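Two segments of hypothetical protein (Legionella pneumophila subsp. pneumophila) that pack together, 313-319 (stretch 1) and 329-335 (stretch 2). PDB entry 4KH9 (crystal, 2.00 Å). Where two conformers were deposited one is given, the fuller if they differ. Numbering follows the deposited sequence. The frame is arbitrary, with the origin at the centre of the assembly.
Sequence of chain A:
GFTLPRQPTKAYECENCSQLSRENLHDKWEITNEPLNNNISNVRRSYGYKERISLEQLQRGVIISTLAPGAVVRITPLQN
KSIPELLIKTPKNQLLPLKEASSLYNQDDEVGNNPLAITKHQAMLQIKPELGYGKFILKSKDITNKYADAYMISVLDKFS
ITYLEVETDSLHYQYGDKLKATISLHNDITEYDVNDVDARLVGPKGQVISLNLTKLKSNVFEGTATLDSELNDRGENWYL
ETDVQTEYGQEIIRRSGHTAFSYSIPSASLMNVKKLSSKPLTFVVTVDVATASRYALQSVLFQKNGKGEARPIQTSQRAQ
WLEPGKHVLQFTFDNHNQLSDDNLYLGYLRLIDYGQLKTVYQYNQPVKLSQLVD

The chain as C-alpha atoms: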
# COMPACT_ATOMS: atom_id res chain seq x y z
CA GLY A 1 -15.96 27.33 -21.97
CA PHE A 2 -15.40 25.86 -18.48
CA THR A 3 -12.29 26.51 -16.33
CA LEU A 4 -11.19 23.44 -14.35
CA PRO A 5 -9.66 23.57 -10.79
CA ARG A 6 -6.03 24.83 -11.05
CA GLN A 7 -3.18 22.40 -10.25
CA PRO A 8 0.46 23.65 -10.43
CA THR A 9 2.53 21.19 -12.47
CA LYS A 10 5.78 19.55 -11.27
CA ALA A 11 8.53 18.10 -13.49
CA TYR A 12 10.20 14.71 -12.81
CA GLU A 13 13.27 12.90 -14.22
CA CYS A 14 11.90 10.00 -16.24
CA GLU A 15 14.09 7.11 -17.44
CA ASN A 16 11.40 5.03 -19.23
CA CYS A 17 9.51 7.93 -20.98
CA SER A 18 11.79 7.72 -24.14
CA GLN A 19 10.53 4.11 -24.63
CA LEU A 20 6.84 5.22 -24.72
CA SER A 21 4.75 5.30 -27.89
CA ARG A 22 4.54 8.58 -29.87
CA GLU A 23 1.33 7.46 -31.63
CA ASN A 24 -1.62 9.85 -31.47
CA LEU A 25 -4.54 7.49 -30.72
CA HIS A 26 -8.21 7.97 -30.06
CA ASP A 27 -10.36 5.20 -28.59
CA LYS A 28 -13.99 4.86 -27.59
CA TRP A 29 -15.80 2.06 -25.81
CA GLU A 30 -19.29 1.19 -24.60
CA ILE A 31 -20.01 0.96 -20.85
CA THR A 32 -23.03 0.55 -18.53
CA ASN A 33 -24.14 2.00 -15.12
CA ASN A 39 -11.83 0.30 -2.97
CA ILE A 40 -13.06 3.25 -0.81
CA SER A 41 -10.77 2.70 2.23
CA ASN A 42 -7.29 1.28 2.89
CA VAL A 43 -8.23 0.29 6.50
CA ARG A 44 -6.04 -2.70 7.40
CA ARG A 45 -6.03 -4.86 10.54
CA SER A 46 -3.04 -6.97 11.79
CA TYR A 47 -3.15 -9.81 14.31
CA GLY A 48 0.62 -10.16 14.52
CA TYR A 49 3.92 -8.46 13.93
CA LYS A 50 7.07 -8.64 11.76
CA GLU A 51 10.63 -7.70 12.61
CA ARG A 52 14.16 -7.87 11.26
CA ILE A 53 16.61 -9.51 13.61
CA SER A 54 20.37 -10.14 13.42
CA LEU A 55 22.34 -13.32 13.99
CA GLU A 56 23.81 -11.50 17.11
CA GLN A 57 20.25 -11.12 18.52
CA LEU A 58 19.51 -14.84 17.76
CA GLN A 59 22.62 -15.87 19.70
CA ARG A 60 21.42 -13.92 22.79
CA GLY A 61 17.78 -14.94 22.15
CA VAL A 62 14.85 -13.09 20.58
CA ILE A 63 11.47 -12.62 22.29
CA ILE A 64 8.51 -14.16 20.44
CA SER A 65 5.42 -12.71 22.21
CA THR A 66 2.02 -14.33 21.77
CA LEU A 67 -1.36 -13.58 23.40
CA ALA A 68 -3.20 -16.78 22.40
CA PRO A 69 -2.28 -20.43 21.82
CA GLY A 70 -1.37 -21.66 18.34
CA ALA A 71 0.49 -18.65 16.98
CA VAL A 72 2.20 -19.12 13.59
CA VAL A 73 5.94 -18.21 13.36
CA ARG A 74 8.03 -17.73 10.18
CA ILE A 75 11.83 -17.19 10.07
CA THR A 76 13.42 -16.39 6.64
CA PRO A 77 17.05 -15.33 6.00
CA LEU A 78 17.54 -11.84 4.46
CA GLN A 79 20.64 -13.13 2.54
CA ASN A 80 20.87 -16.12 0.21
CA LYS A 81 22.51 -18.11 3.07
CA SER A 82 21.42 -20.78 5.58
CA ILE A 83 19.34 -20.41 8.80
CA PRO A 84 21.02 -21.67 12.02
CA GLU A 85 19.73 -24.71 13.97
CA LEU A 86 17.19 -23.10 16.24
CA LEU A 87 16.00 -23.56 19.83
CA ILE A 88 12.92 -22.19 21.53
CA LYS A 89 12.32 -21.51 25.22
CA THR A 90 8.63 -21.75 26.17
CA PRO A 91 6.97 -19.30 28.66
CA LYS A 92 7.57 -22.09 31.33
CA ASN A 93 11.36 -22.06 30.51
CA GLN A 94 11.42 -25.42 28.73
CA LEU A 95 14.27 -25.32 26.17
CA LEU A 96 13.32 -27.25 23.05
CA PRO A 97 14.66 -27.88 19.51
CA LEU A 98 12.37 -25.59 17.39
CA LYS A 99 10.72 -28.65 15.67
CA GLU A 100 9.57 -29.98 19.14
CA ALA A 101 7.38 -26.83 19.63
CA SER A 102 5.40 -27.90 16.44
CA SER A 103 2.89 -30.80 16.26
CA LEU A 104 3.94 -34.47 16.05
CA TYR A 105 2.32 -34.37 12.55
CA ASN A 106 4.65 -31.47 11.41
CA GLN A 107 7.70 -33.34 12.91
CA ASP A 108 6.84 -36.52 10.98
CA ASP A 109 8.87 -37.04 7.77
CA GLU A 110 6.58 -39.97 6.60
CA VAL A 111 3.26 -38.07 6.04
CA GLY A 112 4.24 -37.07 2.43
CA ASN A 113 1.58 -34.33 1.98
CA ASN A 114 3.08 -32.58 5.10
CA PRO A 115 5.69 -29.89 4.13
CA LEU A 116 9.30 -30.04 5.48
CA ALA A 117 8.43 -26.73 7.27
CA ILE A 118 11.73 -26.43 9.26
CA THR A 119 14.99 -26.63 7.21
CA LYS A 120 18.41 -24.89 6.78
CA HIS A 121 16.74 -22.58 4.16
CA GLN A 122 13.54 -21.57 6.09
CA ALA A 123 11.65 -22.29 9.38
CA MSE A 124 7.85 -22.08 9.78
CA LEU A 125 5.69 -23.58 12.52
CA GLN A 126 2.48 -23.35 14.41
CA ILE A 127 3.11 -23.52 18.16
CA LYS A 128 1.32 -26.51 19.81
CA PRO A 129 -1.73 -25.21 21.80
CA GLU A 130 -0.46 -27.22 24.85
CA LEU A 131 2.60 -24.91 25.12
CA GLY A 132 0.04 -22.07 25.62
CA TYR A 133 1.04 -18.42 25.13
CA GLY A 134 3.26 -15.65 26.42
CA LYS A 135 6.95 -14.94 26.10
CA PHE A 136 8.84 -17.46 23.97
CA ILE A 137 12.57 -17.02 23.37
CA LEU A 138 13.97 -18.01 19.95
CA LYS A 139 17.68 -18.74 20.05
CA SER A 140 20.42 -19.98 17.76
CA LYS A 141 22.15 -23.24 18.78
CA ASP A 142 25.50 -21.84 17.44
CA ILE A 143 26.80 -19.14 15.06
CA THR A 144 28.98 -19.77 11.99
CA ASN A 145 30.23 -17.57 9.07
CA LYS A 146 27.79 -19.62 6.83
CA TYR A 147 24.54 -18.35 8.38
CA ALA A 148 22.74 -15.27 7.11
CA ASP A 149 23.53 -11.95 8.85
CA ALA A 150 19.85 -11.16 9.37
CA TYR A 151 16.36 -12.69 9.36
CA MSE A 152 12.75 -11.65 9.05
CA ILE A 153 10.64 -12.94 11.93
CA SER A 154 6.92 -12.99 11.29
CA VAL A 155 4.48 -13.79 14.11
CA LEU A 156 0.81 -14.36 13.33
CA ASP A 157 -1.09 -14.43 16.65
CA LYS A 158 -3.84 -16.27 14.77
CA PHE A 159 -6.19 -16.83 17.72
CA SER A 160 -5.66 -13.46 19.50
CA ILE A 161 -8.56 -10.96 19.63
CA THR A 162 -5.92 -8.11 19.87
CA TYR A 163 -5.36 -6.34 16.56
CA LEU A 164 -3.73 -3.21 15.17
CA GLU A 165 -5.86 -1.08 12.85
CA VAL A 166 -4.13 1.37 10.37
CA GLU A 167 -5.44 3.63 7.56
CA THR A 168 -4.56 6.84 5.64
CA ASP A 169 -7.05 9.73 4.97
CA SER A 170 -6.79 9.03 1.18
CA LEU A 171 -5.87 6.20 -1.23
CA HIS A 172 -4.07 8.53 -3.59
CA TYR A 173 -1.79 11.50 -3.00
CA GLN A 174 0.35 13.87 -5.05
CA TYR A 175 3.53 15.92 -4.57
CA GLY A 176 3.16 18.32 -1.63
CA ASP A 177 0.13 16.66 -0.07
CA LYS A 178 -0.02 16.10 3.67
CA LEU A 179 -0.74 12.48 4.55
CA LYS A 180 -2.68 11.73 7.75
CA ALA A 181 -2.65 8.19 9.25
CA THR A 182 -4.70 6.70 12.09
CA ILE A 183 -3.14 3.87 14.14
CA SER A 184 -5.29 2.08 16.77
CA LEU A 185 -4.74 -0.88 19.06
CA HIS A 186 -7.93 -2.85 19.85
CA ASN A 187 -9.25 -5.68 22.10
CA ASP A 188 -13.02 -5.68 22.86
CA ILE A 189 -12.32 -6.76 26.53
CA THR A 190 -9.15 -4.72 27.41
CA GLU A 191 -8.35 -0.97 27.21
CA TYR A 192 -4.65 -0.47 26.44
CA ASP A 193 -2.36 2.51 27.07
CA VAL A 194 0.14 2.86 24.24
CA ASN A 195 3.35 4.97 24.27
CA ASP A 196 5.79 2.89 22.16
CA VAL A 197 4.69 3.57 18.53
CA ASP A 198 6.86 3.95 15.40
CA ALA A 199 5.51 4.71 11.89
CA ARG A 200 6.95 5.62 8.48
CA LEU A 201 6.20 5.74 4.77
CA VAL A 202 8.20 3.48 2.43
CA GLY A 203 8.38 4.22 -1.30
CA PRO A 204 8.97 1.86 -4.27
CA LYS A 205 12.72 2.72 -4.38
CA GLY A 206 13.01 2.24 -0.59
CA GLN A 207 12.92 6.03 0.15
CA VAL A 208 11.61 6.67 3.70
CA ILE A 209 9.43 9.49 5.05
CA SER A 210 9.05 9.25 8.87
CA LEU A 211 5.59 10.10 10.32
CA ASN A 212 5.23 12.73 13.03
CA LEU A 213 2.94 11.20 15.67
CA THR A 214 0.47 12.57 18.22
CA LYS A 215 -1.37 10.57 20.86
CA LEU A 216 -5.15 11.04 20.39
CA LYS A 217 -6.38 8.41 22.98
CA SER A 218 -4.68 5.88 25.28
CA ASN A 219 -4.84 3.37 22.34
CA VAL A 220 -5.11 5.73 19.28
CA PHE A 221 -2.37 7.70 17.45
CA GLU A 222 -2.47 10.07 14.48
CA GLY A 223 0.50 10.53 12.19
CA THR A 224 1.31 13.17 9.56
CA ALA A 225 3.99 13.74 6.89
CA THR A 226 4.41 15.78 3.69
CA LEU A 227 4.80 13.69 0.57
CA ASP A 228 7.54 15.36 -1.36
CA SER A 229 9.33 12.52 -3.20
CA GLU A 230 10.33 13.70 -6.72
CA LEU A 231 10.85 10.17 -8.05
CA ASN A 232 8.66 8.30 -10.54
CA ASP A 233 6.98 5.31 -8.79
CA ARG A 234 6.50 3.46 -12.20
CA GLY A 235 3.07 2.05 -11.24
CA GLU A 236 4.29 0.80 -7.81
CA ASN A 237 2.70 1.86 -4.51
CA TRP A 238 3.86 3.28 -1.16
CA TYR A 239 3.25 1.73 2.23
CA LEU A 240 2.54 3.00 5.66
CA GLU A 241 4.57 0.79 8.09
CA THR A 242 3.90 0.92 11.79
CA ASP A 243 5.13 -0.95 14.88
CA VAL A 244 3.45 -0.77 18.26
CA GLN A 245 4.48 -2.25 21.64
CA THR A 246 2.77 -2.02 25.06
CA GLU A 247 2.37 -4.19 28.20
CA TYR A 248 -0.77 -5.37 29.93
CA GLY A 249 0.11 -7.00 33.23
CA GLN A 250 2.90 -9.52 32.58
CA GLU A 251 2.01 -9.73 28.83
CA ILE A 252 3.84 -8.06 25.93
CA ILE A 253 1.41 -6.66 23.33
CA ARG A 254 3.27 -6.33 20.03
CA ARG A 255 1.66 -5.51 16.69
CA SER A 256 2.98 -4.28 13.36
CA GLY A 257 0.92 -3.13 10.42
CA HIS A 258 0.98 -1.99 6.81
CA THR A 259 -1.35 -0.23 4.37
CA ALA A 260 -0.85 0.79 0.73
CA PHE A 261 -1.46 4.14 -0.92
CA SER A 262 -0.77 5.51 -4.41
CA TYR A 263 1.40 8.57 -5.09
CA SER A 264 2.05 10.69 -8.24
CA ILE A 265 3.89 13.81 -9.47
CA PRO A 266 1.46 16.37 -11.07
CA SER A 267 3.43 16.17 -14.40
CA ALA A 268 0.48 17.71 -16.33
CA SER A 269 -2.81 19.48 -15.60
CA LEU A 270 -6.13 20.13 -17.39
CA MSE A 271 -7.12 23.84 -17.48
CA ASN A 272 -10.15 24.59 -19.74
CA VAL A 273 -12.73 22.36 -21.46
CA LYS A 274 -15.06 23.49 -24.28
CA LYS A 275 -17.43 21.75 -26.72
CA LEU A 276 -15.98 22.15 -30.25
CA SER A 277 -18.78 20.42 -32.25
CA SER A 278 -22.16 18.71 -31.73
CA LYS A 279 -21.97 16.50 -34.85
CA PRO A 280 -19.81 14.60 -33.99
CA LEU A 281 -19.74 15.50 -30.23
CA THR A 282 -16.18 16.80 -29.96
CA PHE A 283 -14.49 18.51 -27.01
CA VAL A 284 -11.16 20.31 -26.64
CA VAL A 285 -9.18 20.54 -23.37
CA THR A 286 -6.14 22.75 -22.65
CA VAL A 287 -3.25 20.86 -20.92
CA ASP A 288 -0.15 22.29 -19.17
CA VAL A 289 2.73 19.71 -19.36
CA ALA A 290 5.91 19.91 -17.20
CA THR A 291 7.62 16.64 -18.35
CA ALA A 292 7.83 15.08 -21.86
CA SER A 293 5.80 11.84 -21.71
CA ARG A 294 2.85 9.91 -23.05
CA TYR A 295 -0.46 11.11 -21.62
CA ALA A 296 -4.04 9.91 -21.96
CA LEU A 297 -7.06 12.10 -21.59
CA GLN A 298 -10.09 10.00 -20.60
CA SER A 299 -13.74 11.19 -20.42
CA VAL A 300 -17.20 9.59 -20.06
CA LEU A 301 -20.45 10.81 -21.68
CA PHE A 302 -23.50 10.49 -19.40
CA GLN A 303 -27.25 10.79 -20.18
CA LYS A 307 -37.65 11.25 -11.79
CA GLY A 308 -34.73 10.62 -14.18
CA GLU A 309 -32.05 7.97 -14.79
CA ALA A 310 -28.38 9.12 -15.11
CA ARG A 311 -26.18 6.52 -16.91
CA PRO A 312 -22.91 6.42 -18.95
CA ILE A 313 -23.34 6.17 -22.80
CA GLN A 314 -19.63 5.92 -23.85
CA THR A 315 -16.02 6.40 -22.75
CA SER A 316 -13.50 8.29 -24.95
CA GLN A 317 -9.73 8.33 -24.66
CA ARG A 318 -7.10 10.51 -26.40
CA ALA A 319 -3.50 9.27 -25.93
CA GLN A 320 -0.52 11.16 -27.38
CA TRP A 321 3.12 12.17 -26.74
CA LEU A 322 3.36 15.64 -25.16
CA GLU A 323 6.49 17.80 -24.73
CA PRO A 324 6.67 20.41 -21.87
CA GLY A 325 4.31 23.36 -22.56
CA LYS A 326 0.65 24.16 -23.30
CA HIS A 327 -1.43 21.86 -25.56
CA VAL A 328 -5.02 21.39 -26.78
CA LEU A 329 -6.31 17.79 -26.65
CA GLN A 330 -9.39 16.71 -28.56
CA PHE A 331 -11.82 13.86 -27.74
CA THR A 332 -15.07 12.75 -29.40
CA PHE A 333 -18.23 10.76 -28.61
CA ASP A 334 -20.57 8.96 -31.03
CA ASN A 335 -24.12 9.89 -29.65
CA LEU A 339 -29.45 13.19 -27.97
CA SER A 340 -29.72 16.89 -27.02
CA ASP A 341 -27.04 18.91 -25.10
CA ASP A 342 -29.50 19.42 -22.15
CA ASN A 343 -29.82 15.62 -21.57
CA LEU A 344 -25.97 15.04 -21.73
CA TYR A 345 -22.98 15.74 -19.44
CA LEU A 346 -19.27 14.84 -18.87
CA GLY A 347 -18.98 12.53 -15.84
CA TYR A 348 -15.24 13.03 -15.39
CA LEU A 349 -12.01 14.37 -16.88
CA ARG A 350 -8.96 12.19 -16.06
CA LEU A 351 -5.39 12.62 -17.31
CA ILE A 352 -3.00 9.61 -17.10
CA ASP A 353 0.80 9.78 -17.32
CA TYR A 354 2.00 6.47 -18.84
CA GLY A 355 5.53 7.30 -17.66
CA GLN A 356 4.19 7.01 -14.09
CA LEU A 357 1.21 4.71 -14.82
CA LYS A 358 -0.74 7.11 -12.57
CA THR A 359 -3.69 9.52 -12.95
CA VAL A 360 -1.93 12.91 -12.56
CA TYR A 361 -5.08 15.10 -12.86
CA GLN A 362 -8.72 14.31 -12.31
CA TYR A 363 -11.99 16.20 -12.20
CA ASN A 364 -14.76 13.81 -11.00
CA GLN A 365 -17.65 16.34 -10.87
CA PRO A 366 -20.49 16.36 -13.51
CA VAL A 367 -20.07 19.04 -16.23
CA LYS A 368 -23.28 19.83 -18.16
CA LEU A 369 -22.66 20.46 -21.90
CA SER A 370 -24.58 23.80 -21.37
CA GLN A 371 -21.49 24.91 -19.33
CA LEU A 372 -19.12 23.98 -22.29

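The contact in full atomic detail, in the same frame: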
# COMPACT_ATOMS: atom_id res chain seq x y z
N ILE A 313 -23.05 6.54 -21.41
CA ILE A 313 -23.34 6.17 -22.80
C ILE A 313 -22.06 5.63 -23.48
O ILE A 313 -22.13 4.64 -24.22
CB ILE A 313 -23.92 7.41 -23.56
CG1 ILE A 313 -25.34 7.80 -23.09
CG2 ILE A 313 -23.84 7.28 -25.11
CD1 ILE A 313 -26.49 6.72 -23.34
N GLN A 314 -20.90 6.28 -23.22
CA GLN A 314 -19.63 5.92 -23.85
C GLN A 314 -18.44 6.56 -23.15
O GLN A 314 -18.55 7.65 -22.58
CB GLN A 314 -19.68 6.42 -25.31
CG GLN A 314 -18.61 5.85 -26.24
CD GLN A 314 -18.73 6.35 -27.66
OE1 GLN A 314 -18.99 7.53 -27.94
NE2 GLN A 314 -18.52 5.44 -28.58
N THR A 315 -17.29 5.88 -23.23
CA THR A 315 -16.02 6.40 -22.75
C THR A 315 -15.16 6.72 -23.96
O THR A 315 -15.18 5.97 -24.94
CB THR A 315 -15.32 5.42 -21.78
OG1 THR A 315 -16.21 5.09 -20.72
CG2 THR A 315 -14.04 5.99 -21.16
N SER A 316 -14.41 7.84 -23.89
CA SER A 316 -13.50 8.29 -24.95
C SER A 316 -12.13 8.51 -24.36
O SER A 316 -12.03 8.95 -23.22
CB SER A 316 -14.02 9.57 -25.59
OG SER A 316 -13.06 10.15 -26.47
N GLN A 317 -11.09 8.18 -25.12
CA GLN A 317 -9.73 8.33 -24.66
C GLN A 317 -8.81 8.82 -25.77
O GLN A 317 -8.70 8.17 -26.81
CB GLN A 317 -9.21 7.00 -24.08
CG GLN A 317 -7.82 7.12 -23.50
CD GLN A 317 -7.39 5.87 -22.80
OE1 GLN A 317 -7.61 5.73 -21.60
NE2 GLN A 317 -6.80 4.95 -23.53
N ARG A 318 -8.11 9.93 -25.51
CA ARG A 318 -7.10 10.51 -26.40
C ARG A 318 -5.73 10.32 -25.78
O ARG A 318 -5.47 10.89 -24.72
CB ARG A 318 -7.40 12.01 -26.66
CG ARG A 318 -6.29 12.78 -27.44
CD ARG A 318 -6.16 12.41 -28.92
NE ARG A 318 -7.38 12.72 -29.66
CZ ARG A 318 -7.56 12.52 -30.96
NH1 ARG A 318 -6.58 12.03 -31.70
NH2 ARG A 318 -8.72 12.80 -31.52
N ALA A 319 -4.87 9.53 -26.41
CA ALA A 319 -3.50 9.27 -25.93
C ALA A 319 -2.49 9.78 -26.95
O ALA A 319 -2.61 9.48 -28.14
CB ALA A 319 -3.31 7.78 -25.66
N LEU A 329 -5.98 19.18 -26.37
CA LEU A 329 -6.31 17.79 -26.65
C LEU A 329 -7.77 17.70 -27.04
O LEU A 329 -8.60 18.39 -26.46
CB LEU A 329 -6.01 16.87 -25.47
CG LEU A 329 -4.65 16.18 -25.47
CD1 LEU A 329 -3.48 17.20 -25.46
CD2 LEU A 329 -4.52 15.30 -24.26
N GLN A 330 -8.06 16.87 -28.02
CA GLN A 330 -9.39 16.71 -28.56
C GLN A 330 -9.92 15.30 -28.31
O GLN A 330 -9.19 14.34 -28.46
CB GLN A 330 -9.31 16.99 -30.07
CG GLN A 330 -10.61 17.39 -30.70
CD GLN A 330 -10.49 17.47 -32.19
OE1 GLN A 330 -10.96 16.58 -32.91
NE2 GLN A 330 -9.80 18.49 -32.70
N PHE A 331 -11.19 15.17 -27.93
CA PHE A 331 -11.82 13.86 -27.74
C PHE A 331 -13.24 13.96 -28.24
O PHE A 331 -13.82 15.04 -28.22
CB PHE A 331 -11.74 13.34 -26.29
CG PHE A 331 -12.45 14.13 -25.23
CD1 PHE A 331 -11.82 15.19 -24.59
CD2 PHE A 331 -13.74 13.79 -24.84
CE1 PHE A 331 -12.47 15.91 -23.58
CE2 PHE A 331 -14.40 14.52 -23.85
CZ PHE A 331 -13.76 15.56 -23.21
N THR A 332 -13.77 12.83 -28.75
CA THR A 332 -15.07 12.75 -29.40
C THR A 332 -15.92 11.60 -28.88
O THR A 332 -15.39 10.55 -28.52
CB THR A 332 -14.84 12.53 -30.93
OG1 THR A 332 -13.87 13.43 -31.43
CG2 THR A 332 -16.11 12.64 -31.76
N PHE A 333 -17.24 11.78 -28.93
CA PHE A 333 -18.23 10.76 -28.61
C PHE A 333 -19.11 10.51 -29.83
O PHE A 333 -19.24 11.39 -30.69
CB PHE A 333 -19.09 11.13 -27.39
CG PHE A 333 -18.30 11.36 -26.12
CD1 PHE A 333 -17.78 10.29 -25.40
CD2 PHE A 333 -18.09 12.64 -25.64
CE1 PHE A 333 -17.09 10.51 -24.21
CE2 PHE A 333 -17.39 12.85 -24.45
CZ PHE A 333 -16.87 11.78 -23.76
N ASP A 334 -19.72 9.32 -29.91
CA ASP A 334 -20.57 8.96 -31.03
C ASP A 334 -21.96 9.61 -30.96
O ASP A 334 -22.33 10.28 -31.93
CB ASP A 334 -20.71 7.43 -31.14
CG ASP A 334 -19.45 6.79 -31.68
OD1 ASP A 334 -18.84 7.37 -32.61
OD2 ASP A 334 -19.11 5.68 -31.23
N ASN A 335 -22.73 9.40 -29.85
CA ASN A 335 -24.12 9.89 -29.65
C ASN A 335 -25.05 9.29 -30.73
O ASN A 335 -25.07 8.08 -30.94
CB ASN A 335 -24.22 11.43 -29.63
CG ASN A 335 -25.57 11.98 -29.21
OD1 ASN A 335 -26.44 11.26 -28.70
ND2 ASN A 335 -25.76 13.29 -29.33

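The two strands run roughly antiparallel, their N-to-C directions 154° apart, but their axes approach only to 6.5 Å and no backbone-to-backbone hydrogen bond joins them. Side chains of stretch 1 take part in every hydrogen bond across the contact, in three cases to stretch 2 backbone and in one to the Asp334 carboxylate. From Gln314 to Ala319 the side chains alternate: the CA-to-CB bonds of Gln314, Ser316 and Arg318 point toward stretch 2, those of Thr315, Gln317 and Ala319 away. All three bridging residues have chi1 near 180° (-165°, 171° and 172°), and each bonds to the backbone opposite.

Gln314 is extended, with chi1 and chi2 both t, which carries its amide to Asp334. There the group is used at both ends: Asp334 N donates to Gln314 OE1 (2.8 Å, 168° at the hydrogen), and Gln314 NE2 donates to Asp334 OD2 (2.7 Å, 159°). A primary amide suits this place because it offers an acceptor and a donor side by side, matching the main-chain NH and carboxylate of a single residue.

Ser316 is short enough to lie between the strands. Its OG donates to Thr332 O at 3.1 Å and also sits 3.5 Å from Phe331 CB, while its CB packs 3.5 Å from Phe333 CE1. Phe333 starts sideways, but with chi1 at -59° its ring end comes nearer to stretch 1, and the ring edge faces Thr315 C, 4.3 Å from CE1.

Arg318 folds rather than extends: after a t chi1, chi2 and chi3 are both p (71° and 62°). This bend places NE 2.7 Å from Gln330 O, an N-H...O angle of 159° confirming the hydrogen bond, with the carbonyl near the guanidinium plane at its edge. The aliphatic part is used too, CG lying 4.3 Å from Leu329 CG. In all, 492 Å² is buried, with Arg318 and Gln314 the most covered residues.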